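Local coordinates for synaptonemal complex protein 2 (PDB 5IWZ) that is a major component of the axial and lateral elements of meiotic synaptonemal complexes and is required for chromosome synapsis and for the insertion of SYCP3, at residues L13-D18 and S46-K52; F26-L30 and S71-S75. The contacts are given in a common frame with arbitrary orientation. Residues are numbered along the deposited sequence.

Both contacts lie in the armadillo-repeat-like domain at the N-terminal end of this fragment, and together they fasten the first two helices to the two that come next. Contact 1 sets helix 13-23 against the start of helix 49-63; contact 2 sets helix 27-32 against helix 66-79, so the segments alternate along the chain. Their centres are 12 Å apart and they touch directly: Cys16 SG lies 3.7 Å from Pro28 CB, and CD1 of Leu29 is 3.8 Å from Ile17 CD1 and 3.9 Å from Leu13 CD1. The two differ in chemistry, contact 1 combining a salt-bridge network with an apolar patch and contact 2 having no hydrogen bond across it.

Contact 1: L13-D18 and S46-K52; sequences LEKCID and SKQFLRK
Residues 13-18 form the first turns of helix 13-23, whereas 46-52 begin as a type I beta turn from Ser46 to Phe49 that runs into helix 49-63. The backbones come closest at Glu14 and Phe49 (CA to CA 6.9 Å) and, one helical turn on, at Ile17 and Lys52 (CA to CA 7.3 Å). Ser46, chi1 p, caps the turn leading into the helix, accepting a weak bond from Gln48 N at Ser46 OG (3.1 Å). Glu14, extended with chi1 and chi2 t, reaches this start with both carboxylate oxygens: OE1 accepts from Ser46 N (2.7 Å), and OE2 accepts from Ser46 OG (2.7 Å) and from Lys52 NZ (2.7 Å). Lys52, m at chi1 and t thereafter, also bridges to Asp18, with its NZ 2.9 Å from Asp18 OD1, so one ammonium joins two acids a helical turn apart in a salt-bridge network. Beside these charges the Phe49 ring, chi1 t, fills an apolar pocket: its CE1 is 3.8 Å from Ile17 CG1, its CZ 3.9 Å from Leu13 CD2, and its CD1 3.9 Å from Glu14 CG. The side of one helix thus packs against the N-terminal start of another, within an armadillo-like helical array. Around it, Ile83 of strand 83-85 touches both Leu13 and Phe49, Met94 of helix 90-97 also meets Phe49, and helix 27-32 packs on Leu13, Cys16 and Ile17.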
ATOM      1  N   LEU A  13     -30.378  -6.384  -3.576  1.00 37.51           N
ATOM      2  CA  LEU A  13     -29.147  -5.686  -3.935  1.00 31.26           C
ATOM      3  C   LEU A  13     -29.281  -4.925  -5.245  1.00 31.73           C
ATOM      4  O   LEU A  13     -28.907  -3.752  -5.329  1.00 27.64           O
ATOM      5  CB  LEU A  13     -27.976  -6.671  -4.028  1.00 32.75           C
ATOM      6  CG  LEU A  13     -26.622  -6.052  -4.418  1.00 31.98           C
ATOM      7  CD1 LEU A  13     -26.163  -5.006  -3.401  1.00 27.48           C
ATOM      8  CD2 LEU A  13     -25.519  -7.115  -4.615  1.00 35.85           C
ATOM      9  N   GLU A  14     -29.796  -5.582  -6.294  1.00 35.03           N
ATOM     10  CA  GLU A  14     -29.875  -4.896  -7.580  1.00 35.73           C
ATOM     11  C   GLU A  14     -30.844  -3.721  -7.513  1.00 30.25           C
ATOM     12  O   GLU A  14     -30.575  -2.653  -8.084  1.00 29.32           O
ATOM     13  CB  GLU A  14     -30.265  -5.863  -8.699  1.00 38.68           C
ATOM     14  CG  GLU A  14     -30.334  -5.171 -10.055  1.00 42.74           C
ATOM     15  CD  GLU A  14     -30.226  -6.123 -11.254  1.00 45.89           C
ATOM     16  OE1 GLU A  14     -30.021  -7.340 -11.063  1.00 40.76           O
ATOM     17  OE2 GLU A  14     -30.337  -5.632 -12.399  1.00 42.58           O
ATOM     18  N   LYS A  15     -31.959  -3.876  -6.792  1.00 27.57           N
ATOM     19  CA  LYS A  15     -32.870  -2.748  -6.650  1.00 32.57           C
ATOM     20  C   LYS A  15     -32.223  -1.610  -5.870  1.00 30.71           C
ATOM     21  O   LYS A  15     -32.452  -0.435  -6.192  1.00 31.37           O
ATOM     22  CB  LYS A  15     -34.183  -3.200  -6.007  1.00 40.19           C
ATOM     23  CG  LYS A  15     -35.057  -4.004  -6.970  1.00 51.34           C
ATOM     24  CD  LYS A  15     -35.977  -4.983  -6.254  1.00 60.87           C
ATOM     25  CE  LYS A  15     -36.965  -5.616  -7.226  1.00 67.46           C
ATOM     26  NZ  LYS A  15     -38.337  -5.041  -7.148  1.00 70.12           N
ATOM     27  N   CYS A  16     -31.373  -1.927  -4.890  1.00 28.53           N
ATOM     28  CA  CYS A  16     -30.611  -0.871  -4.226  1.00 26.58           C
ATOM     29  C   CYS A  16     -29.727  -0.135  -5.221  1.00 24.17           C
ATOM     30  O   CYS A  16     -29.605   1.097  -5.160  1.00 30.23           O
ATOM     31  CB  CYS A  16     -29.757  -1.448  -3.089  1.00 24.44           C
ATOM     32  SG  CYS A  16     -30.714  -2.234  -1.789  1.00 36.97           S
ATOM     33  N   ILE A  17     -29.097  -0.870  -6.142  1.00 26.10           N
ATOM     34  CA  ILE A  17     -28.250  -0.234  -7.148  1.00 22.88           C
ATOM     35  C   ILE A  17     -29.094   0.639  -8.073  1.00 24.42           C
ATOM     36  O   ILE A  17     -28.689   1.755  -8.441  1.00 24.50           O
ATOM     37  CB  ILE A  17     -27.449  -1.304  -7.926  1.00 27.11           C
ATOM     38  CG1 ILE A  17     -26.435  -2.023  -7.010  1.00 30.89           C
ATOM     39  CG2 ILE A  17     -26.781  -0.702  -9.181  1.00 22.35           C
ATOM     40  CD1 ILE A  17     -25.363  -1.118  -6.403  1.00 33.37           C
ATOM     41  N   ASP A  18     -30.289   0.155  -8.442  1.00 28.06           N
ATOM     42  CA  ASP A  18     -31.247   0.963  -9.199  1.00 31.87           C
ATOM     43  C   ASP A  18     -31.603   2.252  -8.466  1.00 29.13           C
ATOM     44  O   ASP A  18     -31.652   3.329  -9.075  1.00 28.24           O
ATOM     45  CB  ASP A  18     -32.534   0.171  -9.466  1.00 35.06           C
ATOM     46  CG  ASP A  18     -32.353  -0.968 -10.471  1.00 46.19           C
ATOM     47  OD1 ASP A  18     -31.439  -0.904 -11.329  1.00 43.32           O
ATOM     48  OD2 ASP A  18     -33.163  -1.926 -10.399  1.00 45.61           O
ATOM     49  N   SER A  46     -29.462  -9.601 -12.432  1.00 40.42           N
ATOM     50  CA  SER A  46     -29.750  -9.720 -13.847  1.00 41.02           C
ATOM     51  C   SER A  46     -28.477  -9.694 -14.682  1.00 40.78           C
ATOM     52  O   SER A  46     -27.374  -9.431 -14.198  1.00 38.62           O
ATOM     53  CB  SER A  46     -30.673  -8.599 -14.297  1.00 41.62           C
ATOM     54  OG  SER A  46     -29.928  -7.407 -14.435  1.00 41.83           O
ATOM     55  N   LYS A  47     -28.668  -9.962 -15.974  1.00 43.50           N
ATOM     56  CA  LYS A  47     -27.603  -9.891 -16.965  1.00 41.32           C
ATOM     57  C   LYS A  47     -27.062  -8.472 -17.108  1.00 41.39           C
ATOM     58  O   LYS A  47     -25.908  -8.285 -17.514  1.00 42.96           O
ATOM     59  CB  LYS A  47     -28.148 -10.399 -18.307  1.00 46.04           C
ATOM     60  CG  LYS A  47     -27.121 -10.809 -19.322  1.00 54.93           C
ATOM     61  CD  LYS A  47     -26.563 -12.194 -19.022  1.00 65.69           C
ATOM     62  CE  LYS A  47     -25.805 -12.756 -20.230  1.00 68.69           C
ATOM     63  NZ  LYS A  47     -24.740 -13.710 -19.796  1.00 68.95           N
ATOM     64  N   GLN A  48     -27.878  -7.465 -16.787  1.00 34.45           N
ATOM     65  CA  GLN A  48     -27.491  -6.062 -16.873  1.00 33.48           C
ATOM     66  C   GLN A  48     -26.909  -5.510 -15.569  1.00 32.49           C
ATOM     67  O   GLN A  48     -26.665  -4.304 -15.484  1.00 32.10           O
ATOM     68  CB  GLN A  48     -28.696  -5.209 -17.281  1.00 39.04           C
ATOM     69  CG  GLN A  48     -29.160  -5.406 -18.722  1.00 55.32           C
ATOM     70  CD  GLN A  48     -29.927  -6.702 -18.929  1.00 66.67           C
ATOM     71  OE1 GLN A  48     -30.849  -7.021 -18.174  1.00 70.53           O
ATOM     72  NE2 GLN A  48     -29.548  -7.459 -19.955  1.00 69.86           N
ATOM     73  N   PHE A  49     -26.715  -6.349 -14.548  1.00 30.48           N
ATOM     74  CA  PHE A  49     -26.180  -5.870 -13.271  1.00 25.55           C
ATOM     75  C   PHE A  49     -24.821  -5.201 -13.452  1.00 31.95           C
ATOM     76  O   PHE A  49     -24.583  -4.111 -12.924  1.00 29.42           O
ATOM     77  CB  PHE A  49     -26.084  -7.033 -12.281  1.00 33.29           C
ATOM     78  CG  PHE A  49     -25.711  -6.619 -10.864  1.00 41.28           C
ATOM     79  CD1 PHE A  49     -26.464  -5.676 -10.176  1.00 39.10           C
ATOM     80  CD2 PHE A  49     -24.634  -7.203 -10.213  1.00 41.87           C
ATOM     81  CE1 PHE A  49     -26.131  -5.303  -8.882  1.00 36.29           C
ATOM     82  CE2 PHE A  49     -24.308  -6.836  -8.910  1.00 41.21           C
ATOM     83  CZ  PHE A  49     -25.063  -5.886  -8.249  1.00 35.14           C
ATOM     84  N   LEU A  50     -23.913  -5.837 -14.210  1.00 30.22           N
ATOM     85  CA  LEU A  50     -22.578  -5.272 -14.397  1.00 32.24           C
ATOM     86  C   LEU A  50     -22.633  -3.902 -15.074  1.00 31.88           C
ATOM     87  O   LEU A  50     -21.909  -2.975 -14.681  1.00 32.64           O
ATOM     88  CB  LEU A  50     -21.705  -6.235 -15.205  1.00 28.53           C
ATOM     89  CG  LEU A  50     -20.297  -5.738 -15.553  1.00 29.89           C
ATOM     90  CD1 LEU A  50     -19.475  -5.382 -14.292  1.00 32.84           C
ATOM     91  CD2 LEU A  50     -19.519  -6.758 -16.427  1.00 29.04           C
ATOM     92  N   ARG A  51     -23.471  -3.763 -16.103  1.00 23.36           N
ATOM     93  CA  ARG A  51     -23.644  -2.477 -16.773  1.00 30.43           C
ATOM     94  C   ARG A  51     -24.091  -1.394 -15.799  1.00 29.43           C
ATOM     95  O   ARG A  51     -23.617  -0.255 -15.872  1.00 32.13           O
ATOM     96  CB  ARG A  51     -24.667  -2.597 -17.908  1.00 35.09           C
ATOM     97  CG  ARG A  51     -25.110  -1.254 -18.471  1.00 44.13           C
ATOM     98  CD  ARG A  51     -26.628  -1.116 -18.496  1.00 64.92           C
ATOM     99  NE  ARG A  51     -27.041   0.272 -18.718  1.00 81.35           N
ATOM    100  CZ  ARG A  51     -27.499   0.752 -19.875  1.00 89.63           C
ATOM    101  NH1 ARG A  51     -27.620  -0.040 -20.933  1.00 93.17           N
ATOM    102  NH2 ARG A  51     -27.844   2.031 -19.972  1.00 88.29           N
ATOM    103  N   LYS A  52     -25.030  -1.722 -14.904  1.00 26.33           N
ATOM    104  CA  LYS A  52     -25.498  -0.744 -13.922  1.00 30.46           C
ATOM    105  C   LYS A  52     -24.390  -0.377 -12.938  1.00 31.07           C
ATOM    106  O   LYS A  52     -24.225   0.800 -12.600  1.00 27.80           O
ATOM    107  CB  LYS A  52     -26.713  -1.284 -13.168  1.00 29.68           C
ATOM    108  CG  LYS A  52     -27.981  -1.488 -14.002  1.00 28.07           C
ATOM    109  CD  LYS A  52     -28.995  -2.252 -13.170  1.00 25.74           C
ATOM    110  CE  LYS A  52     -30.279  -2.489 -13.927  1.00 29.62           C
ATOM    111  NZ  LYS A  52     -31.264  -3.198 -13.056  1.00 31.43           N
TER

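Contact 2: F26-L30 and S71-S75; sequences FKPLL and SILIS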
ATOM      1  N   PHE A  26     -28.781   6.542  -1.770  1.00 25.28           N
ATOM      2  CA  PHE A  26     -27.882   5.479  -1.341  1.00 22.63           C
ATOM      3  C   PHE A  26     -28.280   4.848  -0.011  1.00 26.95           C
ATOM      4  O   PHE A  26     -27.636   3.885   0.415  1.00 27.75           O
ATOM      5  CB  PHE A  26     -26.451   6.022  -1.265  1.00 19.54           C
ATOM      6  CG  PHE A  26     -25.781   6.089  -2.595  1.00 27.00           C
ATOM      7  CD1 PHE A  26     -24.920   5.081  -2.986  1.00 27.47           C
ATOM      8  CD2 PHE A  26     -26.026   7.141  -3.466  1.00 26.35           C
ATOM      9  CE1 PHE A  26     -24.312   5.109  -4.214  1.00 24.40           C
ATOM     10  CE2 PHE A  26     -25.409   7.183  -4.711  1.00 27.52           C
ATOM     11  CZ  PHE A  26     -24.554   6.171  -5.088  1.00 21.66           C
ATOM     12  N   LYS A  27     -29.332   5.351   0.645  1.00 28.42           N
ATOM     13  CA  LYS A  27     -29.798   4.754   1.896  1.00 28.16           C
ATOM     14  C   LYS A  27     -30.097   3.260   1.788  1.00 29.65           C
ATOM     15  O   LYS A  27     -29.656   2.509   2.672  1.00 25.23           O
ATOM     16  CB  LYS A  27     -31.021   5.529   2.417  1.00 30.03           C
ATOM     17  CG  LYS A  27     -30.699   6.909   2.947  1.00 37.31           C
ATOM     18  CD  LYS A  27     -31.744   7.391   3.957  1.00 45.86           C
ATOM     19  CE  LYS A  27     -33.147   7.458   3.358  1.00 59.74           C
ATOM     20  NZ  LYS A  27     -33.509   8.821   2.853  1.00 68.76           N
ATOM     21  N   PRO A  28     -30.813   2.755   0.767  1.00 27.37           N
ATOM     22  CA  PRO A  28     -31.000   1.289   0.697  1.00 22.17           C
ATOM     23  C   PRO A  28     -29.685   0.528   0.627  1.00 24.47           C
ATOM     24  O   PRO A  28     -29.471  -0.401   1.412  1.00 28.90           O
ATOM     25  CB  PRO A  28     -31.868   1.106  -0.565  1.00 25.64           C
ATOM     26  CG  PRO A  28     -32.677   2.374  -0.613  1.00 30.15           C
ATOM     27  CD  PRO A  28     -31.683   3.454  -0.198  1.00 28.25           C
ATOM     28  N   LEU A  29     -28.770   0.920  -0.265  1.00 24.47           N
ATOM     29  CA  LEU A  29     -27.479   0.245  -0.330  1.00 21.42           C
ATOM     30  C   LEU A  29     -26.761   0.283   1.018  1.00 27.52           C
ATOM     31  O   LEU A  29     -26.226  -0.737   1.477  1.00 25.72           O
ATOM     32  CB  LEU A  29     -26.614   0.887  -1.413  1.00 23.06           C
ATOM     33  CG  LEU A  29     -25.359   0.121  -1.814  1.00 22.37           C
ATOM     34  CD1 LEU A  29     -25.721  -1.172  -2.576  1.00 27.76           C
ATOM     35  CD2 LEU A  29     -24.448   1.013  -2.635  1.00 22.06           C
ATOM     36  N   LEU A  30     -26.757   1.448   1.673  1.00 23.67           N
ATOM     37  CA  LEU A  30     -26.083   1.568   2.954  1.00 27.44           C
ATOM     38  C   LEU A  30     -26.712   0.652   3.994  1.00 32.42           C
ATOM     39  O   LEU A  30     -26.009   0.091   4.843  1.00 31.05           O
ATOM     40  CB  LEU A  30     -26.116   3.015   3.432  1.00 26.08           C
ATOM     41  CG  LEU A  30     -25.125   3.999   2.834  1.00 30.10           C
ATOM     42  CD1 LEU A  30     -25.430   5.387   3.367  1.00 30.09           C
ATOM     43  CD2 LEU A  30     -23.686   3.601   3.150  1.00 30.31           C
ATOM     44  N   SER A  71     -18.410   2.779  -0.969  1.00 19.85           N
ATOM     45  CA  SER A  71     -19.555   1.998  -0.503  1.00 24.05           C
ATOM     46  C   SER A  71     -20.038   1.032  -1.583  1.00 22.88           C
ATOM     47  O   SER A  71     -20.432  -0.103  -1.283  1.00 27.81           O
ATOM     48  CB  SER A  71     -20.687   2.926  -0.028  1.00 26.73           C
ATOM     49  OG  SER A  71     -21.369   3.557  -1.108  1.00 32.94           O
ATOM     50  N   ILE A  72     -19.984   1.440  -2.854  1.00 20.20           N
ATOM     51  CA  ILE A  72     -20.385   0.532  -3.927  1.00 24.66           C
ATOM     52  C   ILE A  72     -19.400  -0.629  -4.035  1.00 25.37           C
ATOM     53  O   ILE A  72     -19.800  -1.795  -4.125  1.00 28.98           O
ATOM     54  CB  ILE A  72     -20.508   1.283  -5.269  1.00 23.18           C
ATOM     55  CG1 ILE A  72     -21.576   2.382  -5.192  1.00 21.69           C
ATOM     56  CG2 ILE A  72     -20.862   0.303  -6.353  1.00 23.26           C
ATOM     57  CD1 ILE A  72     -21.352   3.545  -6.183  1.00 22.43           C
ATOM     58  N   LEU A  73     -18.095  -0.324  -4.048  1.00 25.92           N
ATOM     59  CA  LEU A  73     -17.090  -1.375  -4.218  1.00 26.18           C
ATOM     60  C   LEU A  73     -17.171  -2.397  -3.097  1.00 24.30           C
ATOM     61  O   LEU A  73     -16.999  -3.600  -3.327  1.00 26.02           O
ATOM     62  CB  LEU A  73     -15.687  -0.763  -4.273  1.00 18.72           C
ATOM     63  CG  LEU A  73     -15.405   0.113  -5.482  1.00 21.70           C
ATOM     64  CD1 LEU A  73     -14.170   0.952  -5.223  1.00 22.00           C
ATOM     65  CD2 LEU A  73     -15.210  -0.758  -6.718  1.00 24.19           C
ATOM     66  N   ILE A  74     -17.441  -1.933  -1.876  1.00 25.11           N
ATOM     67  CA  ILE A  74     -17.548  -2.832  -0.732  1.00 25.55           C
ATOM     68  C   ILE A  74     -18.779  -3.722  -0.853  1.00 27.11           C
ATOM     69  O   ILE A  74     -18.732  -4.914  -0.524  1.00 27.62           O
ATOM     70  CB  ILE A  74     -17.545  -2.008   0.567  1.00 27.13           C
ATOM     71  CG1 ILE A  74     -16.124  -1.489   0.856  1.00 36.74           C
ATOM     72  CG2 ILE A  74     -18.083  -2.810   1.751  1.00 33.49           C
ATOM     73  CD1 ILE A  74     -16.074  -0.358   1.909  1.00 32.38           C
ATOM     74  N   SER A  75     -19.889  -3.172  -1.359  1.00 27.89           N
ATOM     75  CA  SER A  75     -21.112  -3.959  -1.523  1.00 29.02           C
ATOM     76  C   SER A  75     -20.914  -5.103  -2.506  1.00 33.22           C
ATOM     77  O   SER A  75     -21.391  -6.220  -2.272  1.00 37.74           O
ATOM     78  CB  SER A  75     -22.264  -3.061  -1.992  1.00 32.94           C
ATOM     79  OG  SER A  75     -22.416  -1.946  -1.120  1.00 39.82           O
TER
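Leu29 points from helix 27-32 into the surface of helix 66-79, where it lies over three side chains. Its CG is 3.7 Å from Ser75 OG, while its CD2 sits 4.1 Å from Ile72 CG1 and 4.3 Å from Ser71 OG. With chi1 t and chi2 p the isobutyl group thus spans the one turn of helix that separates Ser71 from Ser75. The CA atoms of Leu29 and Ser75 are 7.7 Å apart and those of Leu30 and Ser71 7.4 Å, a close approach consistent with the small serine side chains at this face. Phe26 extends the patch: Ile72 CD1 meets the edge of its ring at Phe26 CE1, 3.9 Å away. At the exposed margin Leu30 CD2 approaches Ser71 CB at 4.4 Å.

Leu56 of helix 49-63 touches both Phe26 and Ile72, and Ile17 of helix 13-23 backs Leu29, so the interface continues into the neighbouring helices. On another side of helix 66-79, Leu73 packs on Leu132 and Leu135 of helix 123-141. Residues 71-75 therefore link the N-terminal helices with helix 123-141 of the armadillo-like array.

The serine hydroxyls are spent on their own helix: Ser75 OG donates to Ser71 O at 2.7 Å, and Ser71 OG hydrogen-bonds to Thr68 O. Satisfied within their own helix, the hydroxyls lie against leucine carbons, and what holds the two segments together is van der Waals contact over a modest 224 Å² (both sides summed), without a hydrogen bond or salt bridge between them.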